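Local coordinates for adenylate cyclase-like protein (Chlamydia trachomatis, PDB 4QO6) that serves as a structural protein of the type III secretion system's inner-membrane ring, this chain belonging to its periplasmic region, at residues E72-E77 / L122-L127; Y53-L58 / K62-N67. All coordinates share one frame; numbering follows the deposited sequence.

Contact 1 of 2, residues E72-E77 / L122-L127; sequences EAVWQE and LHFNYL
Val74 faces Phe124 and Tyr126 from a helical turn whose shortest polar bond, Gln76 N to Glu72 O at 2.9 Å, is an ordinary backbone one; no hydrogen bond joins the two segments. The contact itself rests on the forked valine. Its CG1, set anti to the backbone N (chi1 180°), reaches Phe124 CE1 at 3.7 Å and lies 4.0 Å from Tyr126 CD2. The other branch, CG2, comes within 4.0 Å of Tyr126 CE2, so one tip of the fork meets both rings and the second meets the tyrosine alone. Both aromatic side chains cross the valine at about a right angle, yet CG1 approaches each ring at a slant. In the BON-like PD2 domain, ordered helix 71-83, strands 92-95 and 100-107, helix 110-123, strand 130-136, this pairs the first helix with the segment that follows the second. Phe124 is where helical backbone angles stop; its CG, anti to N (chi1 -166°), directs the ring back toward helix 71-83, although the nearest CA pair, Val74 and Phe124, is 8.8 Å apart. The chain then folds back over one face of the Phe124 ring, with Tyr126 N 3.6 Å above its plane, offset toward the rim. Phe101 meets the ring of Phe124 edge-to-face. Tyr126 makes an edge-to-face pair with His41 of PD1's short strand 41-42, and thereby reaches across to the neighbouring domain.

Contact 2 of 2, residues Y53-L58 / K62-N67; sequences YKVDAL and KSVDDN
Within the beta-alpha-beta unit formed by strand 41-42, helix 45-56 and strand 63-70 of the PD1 domain, the C-terminal part of the helix packs against the start of the returning strand. Only three residues separate the two segments, and the backbones draw nearest at Asp56 and Val64, with CA atoms 7.1 Å apart. The meeting is made by one methyl from each valine: Val55 CG2 lies 3.8 Å from Val64 CG2, and the side chains cross at about a right angle. On Val55 the first torsion (chi1 -58°) seats CG2 between the backbone N and the carbonyl carbon, which places that methyl toward the strand; Val64 answers with its own CG2, the branch anti to its carbonyl carbon. That same CG2 has Asp56 OD1 4.1 Å away; the aspartate arrives from a neighbouring position on the helix, its CG anti to N (chi1 -156°) carrying the carboxylate to the side of the methyl. Two backbone hydrogen bonds lie within 53-58: Ala57 N to Tyr53 O at 3.2 Å, and Leu58 N to Val55 O at 3.0 Å. Val55 is buried and also touches Leu36 and Val18, whereas Val64 rests on Leu38 and Leu52, so the methyl pair belongs to the apolar layer between helix and sheet. The strand is held by backbone bonds to Leu36 and Leu38, and Asp66 adds a salt bridge to Lys48 of helix 45-56. Since no hydrogen bond crosses between the two segments, their mutual fit depends on shape and apolar contact; the Asp56 carboxylate merely lies near the valine methyl, on the exposed side, and offers it no directional bond.

The two contacts follow each other along the chain, since strand 63-70, which supplies contact 2, runs directly into helix 71-83, which supplies contact 1. Their centres are 26 Å apart and their nearest atoms about 7 Å, so they do not touch. Both are partly buried, with one buried residue each and no hydrogen bond across. Contact 1 sets a PD2 helix against the aromatic residues that follow another helix, and its Val74 and Tyr126 both touch Ile69 of strand 63-70; contact 2 joins helix to strand within PD1. The chemistry differs accordingly: aliphatic carbon against rings in 72-77 with 122-127, methyl against methyl in 53-58 with 62-67, where a surface carboxylate borders the apolar pair.

Contact 1 of 2, residues E72-E77 / L122-L127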
ATOM      1  N   GLU A  72       4.784  14.014   8.108  1.00 20.55           N
ATOM      2  CA  GLU A  72       3.564  14.393   7.343  1.00 20.70           C
ATOM      3  C   GLU A  72       3.880  15.326   6.163  1.00 21.20           C
ATOM      4  O   GLU A  72       3.320  15.169   5.097  1.00 20.86           O
ATOM      5  CB  GLU A  72       2.535  15.052   8.276  1.00 20.24           C
ATOM      6  CG  GLU A  72       1.147  15.219   7.751  1.00 20.09           C
ATOM      7  CD  GLU A  72       0.214  15.998   8.718  1.00 20.96           C
ATOM      8  OE1 GLU A  72       0.431  17.230   9.067  1.00 19.18           O
ATOM      9  OE2 GLU A  72      -0.750  15.336   9.134  1.00 19.21           O
ATOM     10  N   ALA A  73       4.728  16.319   6.391  1.00 20.03           N
ATOM     11  CA  ALA A  73       5.184  17.242   5.353  1.00 20.04           C
ATOM     12  C   ALA A  73       5.887  16.420   4.301  1.00 17.97           C
ATOM     13  O   ALA A  73       5.695  16.650   3.150  1.00 17.83           O
ATOM     14  CB  ALA A  73       6.149  18.311   5.911  1.00 19.02           C
ATOM     15  N   VAL A  74       6.687  15.449   4.728  1.00 17.27           N
ATOM     16  CA  VAL A  74       7.395  14.535   3.811  1.00 15.13           C
ATOM     17  C   VAL A  74       6.529  13.724   2.885  1.00 14.97           C
ATOM     18  O   VAL A  74       6.673  13.852   1.653  1.00 13.07           O
ATOM     19  CB  VAL A  74       8.384  13.622   4.509  1.00 15.54           C
ATOM     20  CG1 VAL A  74       9.057  12.718   3.493  1.00 16.55           C
ATOM     21  CG2 VAL A  74       9.464  14.446   5.279  1.00 15.94           C
ATOM     22  N   TRP A  75       5.583  12.954   3.401  1.00 15.83           N
ATOM     23  CA  TRP A  75       4.732  12.196   2.471  1.00 16.99           C
ATOM     24  C   TRP A  75       3.713  13.023   1.743  1.00 19.22           C
ATOM     25  O   TRP A  75       3.320  12.642   0.634  1.00 18.99           O
ATOM     26  CB  TRP A  75       4.119  10.901   3.079  1.00 18.25           C
ATOM     27  CG  TRP A  75       3.276  11.046   4.280  1.00 17.74           C
ATOM     28  CD1 TRP A  75       3.656  10.816   5.559  1.00 17.58           C
ATOM     29  CD2 TRP A  75       1.886  11.418   4.320  1.00 18.33           C
ATOM     30  NE1 TRP A  75       2.594  11.069   6.429  1.00 18.60           N
ATOM     31  CE2 TRP A  75       1.493  11.437   5.689  1.00 19.11           C
ATOM     32  CE3 TRP A  75       0.961  11.790   3.357  1.00 18.37           C
ATOM     33  CZ2 TRP A  75       0.172  11.788   6.107  1.00 19.33           C
ATOM     34  CZ3 TRP A  75      -0.381  12.159   3.773  1.00 19.93           C
ATOM     35  CH2 TRP A  75      -0.746  12.116   5.152  1.00 18.78           C
ATOM     36  N   GLN A  76       3.225  14.136   2.340  1.00 19.43           N
ATOM     37  CA  GLN A  76       2.306  15.000   1.601  1.00 19.50           C
ATOM     38  C   GLN A  76       3.023  15.638   0.352  1.00 19.47           C
ATOM     39  O   GLN A  76       2.431  15.761  -0.708  1.00 17.42           O
ATOM     40  CB  GLN A  76       1.762  16.107   2.490  1.00 19.91           C
ATOM     41  CG  GLN A  76       0.628  15.629   3.394  1.00 20.87           C
ATOM     42  CD  GLN A  76       0.159  16.727   4.337  1.00 24.45           C
ATOM     43  OE1 GLN A  76       0.901  17.696   4.605  1.00 27.05           O
ATOM     44  NE2 GLN A  76      -1.055  16.550   4.915  1.00 24.81           N
ATOM     45  N   GLU A  77       4.244  16.113   0.567  1.00 19.56           N
ATOM     46  CA  GLU A  77       5.086  16.659  -0.479  1.00 23.88           C
ATOM     47  C   GLU A  77       5.232  15.603  -1.584  1.00 21.61           C
ATOM     48  O   GLU A  77       4.962  15.875  -2.706  1.00 23.43           O
ATOM     49  CB  GLU A  77       6.443  17.072   0.098  1.00 29.47           C
ATOM     50  CG  GLU A  77       7.484  17.503  -0.941  1.00 40.34           C
ATOM     51  CD  GLU A  77       8.889  16.892  -0.750  1.00 54.66           C
ATOM     52  OE1 GLU A  77       9.437  16.916   0.397  1.00 57.42           O
ATOM     53  OE2 GLU A  77       9.468  16.389  -1.768  1.00 67.14           O
ATOM     54  N   LEU A 122      15.424   9.560  -7.495  1.00 30.51           N
ATOM     55  CA  LEU A 122      15.760  10.939  -7.797  1.00 30.13           C
ATOM     56  C   LEU A 122      15.071  11.970  -6.880  1.00 28.89           C
ATOM     57  O   LEU A 122      15.574  13.045  -6.729  1.00 27.60           O
ATOM     58  CB  LEU A 122      15.409  11.195  -9.256  1.00 30.24           C
ATOM     59  CG  LEU A 122      16.373  10.556 -10.274  1.00 31.66           C
ATOM     60  CD1 LEU A 122      15.819  10.722 -11.670  1.00 32.03           C
ATOM     61  CD2 LEU A 122      17.766  11.164 -10.171  1.00 32.44           C
ATOM     62  N   HIS A 123      13.946  11.605  -6.245  1.00 30.77           N
ATOM     63  CA  HIS A 123      13.068  12.559  -5.537  1.00 29.74           C
ATOM     64  C   HIS A 123      12.874  12.328  -4.047  1.00 29.11           C
ATOM     65  O   HIS A 123      12.559  13.261  -3.360  1.00 32.42           O
ATOM     66  CB  HIS A 123      11.686  12.616  -6.227  1.00 29.22           C
ATOM     67  CG  HIS A 123      11.754  13.131  -7.633  1.00 29.45           C
ATOM     68  ND1 HIS A 123      11.835  14.476  -7.927  1.00 26.79           N
ATOM     69  CD2 HIS A 123      11.852  12.479  -8.820  1.00 31.36           C
ATOM     70  CE1 HIS A 123      11.941  14.628  -9.233  1.00 27.72           C
ATOM     71  NE2 HIS A 123      11.970  13.435  -9.798  1.00 29.91           N
ATOM     72  N   PHE A 124      13.056  11.109  -3.542  1.00 27.48           N
ATOM     73  CA  PHE A 124      12.721  10.797  -2.164  1.00 25.67           C
ATOM     74  C   PHE A 124      13.974  10.707  -1.280  1.00 26.97           C
ATOM     75  O   PHE A 124      14.867   9.968  -1.601  1.00 27.53           O
ATOM     76  CB  PHE A 124      11.941   9.481  -2.091  1.00 23.64           C
ATOM     77  CG  PHE A 124      11.266   9.257  -0.758  1.00 19.65           C
ATOM     78  CD1 PHE A 124      10.492  10.222  -0.200  1.00 19.98           C
ATOM     79  CD2 PHE A 124      11.457   8.101  -0.052  1.00 19.12           C
ATOM     80  CE1 PHE A 124       9.862  10.040   1.037  1.00 18.64           C
ATOM     81  CE2 PHE A 124      10.840   7.909   1.176  1.00 19.34           C
ATOM     82  CZ  PHE A 124      10.022   8.871   1.707  1.00 17.65           C
ATOM     83  N   ASN A 125      13.979  11.412  -0.145  1.00 27.99           N
ATOM     84  CA  ASN A 125      15.117  11.436   0.784  1.00 28.19           C
ATOM     85  C   ASN A 125      15.185  10.348   1.830  1.00 25.37           C
ATOM     86  O   ASN A 125      16.100  10.343   2.628  1.00 26.94           O
ATOM     87  CB  ASN A 125      15.187  12.764   1.542  1.00 32.95           C
ATOM     88  CG  ASN A 125      15.672  13.905   0.685  1.00 38.86           C
ATOM     89  OD1 ASN A 125      16.615  13.759  -0.104  1.00 47.64           O
ATOM     90  ND2 ASN A 125      15.031  15.067   0.834  1.00 42.56           N
ATOM     91  N   TYR A 126      14.233   9.427   1.872  1.00 22.83           N
ATOM     92  CA  TYR A 126      14.232   8.395   2.902  1.00 19.09           C
ATOM     93  C   TYR A 126      13.972   6.992   2.418  1.00 18.31           C
ATOM     94  O   TYR A 126      13.177   6.279   3.006  1.00 17.30           O
ATOM     95  CB  TYR A 126      13.208   8.782   3.973  1.00 17.81           C
ATOM     96  CG  TYR A 126      13.489  10.155   4.575  1.00 16.35           C
ATOM     97  CD1 TYR A 126      14.437  10.319   5.542  1.00 15.35           C
ATOM     98  CD2 TYR A 126      12.744  11.262   4.200  1.00 18.40           C
ATOM     99  CE1 TYR A 126      14.699  11.563   6.109  1.00 15.27           C
ATOM    100  CE2 TYR A 126      12.971  12.510   4.772  1.00 18.86           C
ATOM    101  CZ  TYR A 126      13.959  12.642   5.718  1.00 17.65           C
ATOM    102  OH  TYR A 126      14.199  13.887   6.197  1.00 19.60           O
ATOM    103  N   LEU A 127      14.612   6.604   1.337  1.00 18.10           N
ATOM    104  CA  LEU A 127      14.493   5.256   0.749  1.00 19.61           C
ATOM    105  C   LEU A 127      14.788   4.133   1.678  1.00 17.82           C
ATOM    106  O   LEU A 127      14.206   3.085   1.549  1.00 19.80           O
ATOM    107  CB  LEU A 127      15.475   5.095  -0.449  1.00 22.21           C
ATOM    108  CG  LEU A 127      15.045   5.887  -1.712  1.00 23.82           C
ATOM    109  CD1 LEU A 127      16.198   6.010  -2.698  1.00 27.46           C
ATOM    110  CD2 LEU A 127      13.867   5.209  -2.393  1.00 22.10           C
TER

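Contact 2 of 2, residues Y53-L58 / K62-N67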
ATOM      1  N   TYR A  53       8.440  22.117  22.995  1.00 36.19           N
ATOM      2  CA  TYR A  53       8.039  22.876  24.164  1.00 40.15           C
ATOM      3  C   TYR A  53       8.257  22.133  25.475  1.00 34.98           C
ATOM      4  O   TYR A  53       8.495  22.787  26.488  1.00 34.08           O
ATOM      5  CB  TYR A  53       6.603  23.416  24.028  1.00 41.10           C
ATOM      6  CG  TYR A  53       6.678  24.738  23.306  1.00 49.82           C
ATOM      7  CD1 TYR A  53       6.978  24.786  21.935  1.00 51.62           C
ATOM      8  CD2 TYR A  53       6.539  25.956  23.997  1.00 57.85           C
ATOM      9  CE1 TYR A  53       7.106  25.988  21.270  1.00 50.87           C
ATOM     10  CE2 TYR A  53       6.654  27.172  23.328  1.00 56.41           C
ATOM     11  CZ  TYR A  53       6.938  27.169  21.968  1.00 56.07           C
ATOM     12  OH  TYR A  53       7.050  28.346  21.285  1.00 65.37           O
ATOM     13  N   LYS A  54       8.163  20.804  25.459  1.00 31.41           N
ATOM     14  CA  LYS A  54       8.530  20.013  26.629  1.00 29.39           C
ATOM     15  C   LYS A  54       9.995  20.014  26.914  1.00 29.13           C
ATOM     16  O   LYS A  54      10.359  20.066  28.064  1.00 28.15           O
ATOM     17  CB  LYS A  54       8.051  18.601  26.532  1.00 30.65           C
ATOM     18  CG  LYS A  54       6.540  18.479  26.522  1.00 33.80           C
ATOM     19  CD  LYS A  54       6.171  17.004  26.438  1.00 36.64           C
ATOM     20  CE  LYS A  54       4.733  16.744  26.850  1.00 37.82           C
ATOM     21  NZ  LYS A  54       4.479  15.287  26.695  1.00 40.86           N
ATOM     22  N   VAL A  55      10.865  19.950  25.906  1.00 31.03           N
ATOM     23  CA  VAL A  55      12.303  19.982  26.225  1.00 34.05           C
ATOM     24  C   VAL A  55      12.711  21.401  26.651  1.00 37.02           C
ATOM     25  O   VAL A  55      13.505  21.584  27.560  1.00 34.97           O
ATOM     26  CB  VAL A  55      13.227  19.492  25.087  1.00 32.70           C
ATOM     27  CG1 VAL A  55      12.865  18.084  24.685  1.00 35.01           C
ATOM     28  CG2 VAL A  55      13.151  20.416  23.903  1.00 35.10           C
ATOM     29  N   ASP A  56      12.157  22.400  25.996  1.00 39.73           N
ATOM     30  CA  ASP A  56      12.447  23.764  26.370  1.00 46.43           C
ATOM     31  C   ASP A  56      12.142  24.032  27.849  1.00 44.77           C
ATOM     32  O   ASP A  56      12.951  24.666  28.517  1.00 46.58           O
ATOM     33  CB  ASP A  56      11.678  24.745  25.490  1.00 52.40           C
ATOM     34  CG  ASP A  56      12.354  26.097  25.423  1.00 58.23           C
ATOM     35  OD1 ASP A  56      13.587  26.100  25.144  1.00 60.00           O
ATOM     36  OD2 ASP A  56      11.663  27.124  25.650  1.00 53.90           O
ATOM     37  N   ALA A  57      10.984  23.550  28.333  1.00 38.43           N
ATOM     38  CA  ALA A  57      10.593  23.608  29.763  1.00 36.85           C
ATOM     39  C   ALA A  57      11.642  23.082  30.743  1.00 38.54           C
ATOM     40  O   ALA A  57      11.540  23.356  31.940  1.00 41.43           O
ATOM     41  CB  ALA A  57       9.316  22.804  30.006  1.00 33.74           C
ATOM     42  N   LEU A  58      12.572  22.247  30.279  1.00 32.95           N
ATOM     43  CA  LEU A  58      13.572  21.711  31.164  1.00 31.99           C
ATOM     44  C   LEU A  58      14.456  22.894  31.527  1.00 34.86           C
ATOM     45  O   LEU A  58      14.917  23.615  30.648  1.00 34.79           O
ATOM     46  CB  LEU A  58      14.350  20.589  30.507  1.00 29.35           C
ATOM     47  CG  LEU A  58      13.532  19.401  30.073  1.00 29.07           C
ATOM     48  CD1 LEU A  58      14.351  18.509  29.168  1.00 28.25           C
ATOM     49  CD2 LEU A  58      13.051  18.612  31.285  1.00 32.84           C
ATOM     50  N   LYS A  62      19.003  25.565  27.669  1.00 30.40           N
ATOM     51  CA  LYS A  62      19.046  26.971  27.321  1.00 34.56           C
ATOM     52  C   LYS A  62      18.725  27.161  25.888  1.00 38.21           C
ATOM     53  O   LYS A  62      18.056  28.158  25.553  1.00 43.04           O
ATOM     54  CB  LYS A  62      20.422  27.551  27.576  1.00 37.85           C
ATOM     55  CG  LYS A  62      20.910  27.384  29.007  1.00 43.06           C
ATOM     56  CD  LYS A  62      19.946  28.031  29.994  1.00 48.09           C
ATOM     57  CE  LYS A  62      20.225  27.591  31.426  1.00 51.11           C
ATOM     58  NZ  LYS A  62      18.963  27.700  32.203  1.00 51.20           N
ATOM     59  N   SER A  63      19.191  26.248  25.026  1.00 31.85           N
ATOM     60  CA  SER A  63      18.753  26.298  23.635  1.00 32.40           C
ATOM     61  C   SER A  63      18.530  24.917  23.018  1.00 28.24           C
ATOM     62  O   SER A  63      19.046  23.906  23.510  1.00 23.74           O
ATOM     63  CB  SER A  63      19.762  27.076  22.797  1.00 34.23           C
ATOM     64  OG  SER A  63      20.928  26.317  22.626  1.00 37.61           O
ATOM     65  N   VAL A  64      17.726  24.910  21.963  1.00 26.86           N
ATOM     66  CA  VAL A  64      17.386  23.705  21.236  1.00 29.26           C
ATOM     67  C   VAL A  64      17.791  23.843  19.743  1.00 28.70           C
ATOM     68  O   VAL A  64      17.405  24.789  19.093  1.00 25.66           O
ATOM     69  CB  VAL A  64      15.902  23.410  21.377  1.00 30.96           C
ATOM     70  CG1 VAL A  64      15.548  22.158  20.585  1.00 31.71           C
ATOM     71  CG2 VAL A  64      15.534  23.221  22.880  1.00 32.05           C
ATOM     72  N   ASP A  65      18.627  22.935  19.256  1.00 26.00           N
ATOM     73  CA  ASP A  65      18.948  22.862  17.864  1.00 26.64           C
ATOM     74  C   ASP A  65      18.080  21.719  17.265  1.00 25.08           C
ATOM     75  O   ASP A  65      18.345  20.528  17.416  1.00 23.81           O
ATOM     76  CB  ASP A  65      20.469  22.634  17.666  1.00 28.72           C
ATOM     77  CG  ASP A  65      20.882  22.688  16.179  1.00 32.03           C
ATOM     78  OD1 ASP A  65      20.201  22.096  15.325  1.00 32.75           O
ATOM     79  OD2 ASP A  65      21.866  23.349  15.834  1.00 35.07           O
ATOM     80  N   ASP A  66      17.057  22.108  16.536  1.00 27.62           N
ATOM     81  CA  ASP A  66      15.976  21.190  16.144  1.00 30.11           C
ATOM     82  C   ASP A  66      16.153  20.668  14.736  1.00 29.32           C
ATOM     83  O   ASP A  66      15.957  21.424  13.780  1.00 28.35           O
ATOM     84  CB  ASP A  66      14.630  21.930  16.249  1.00 30.96           C
ATOM     85  CG  ASP A  66      13.524  21.229  15.494  1.00 33.77           C
ATOM     86  OD1 ASP A  66      13.650  20.037  15.242  1.00 32.82           O
ATOM     87  OD2 ASP A  66      12.525  21.884  15.119  1.00 44.62           O
ATOM     88  N   ASN A  67      16.506  19.394  14.606  1.00 28.63           N
ATOM     89  CA  ASN A  67      16.663  18.747  13.291  1.00 27.13           C
ATOM     90  C   ASN A  67      15.709  17.544  13.121  1.00 25.20           C
ATOM     91  O   ASN A  67      16.028  16.478  12.569  1.00 24.92           O
ATOM     92  CB  ASN A  67      18.098  18.337  13.147  1.00 27.46           C
ATOM     93  CG  ASN A  67      19.035  19.515  13.248  1.00 32.95           C
ATOM     94  OD1 ASN A  67      19.346  20.147  12.234  1.00 41.96           O
ATOM     95  ND2 ASN A  67      19.520  19.807  14.443  1.00 30.12           N
TER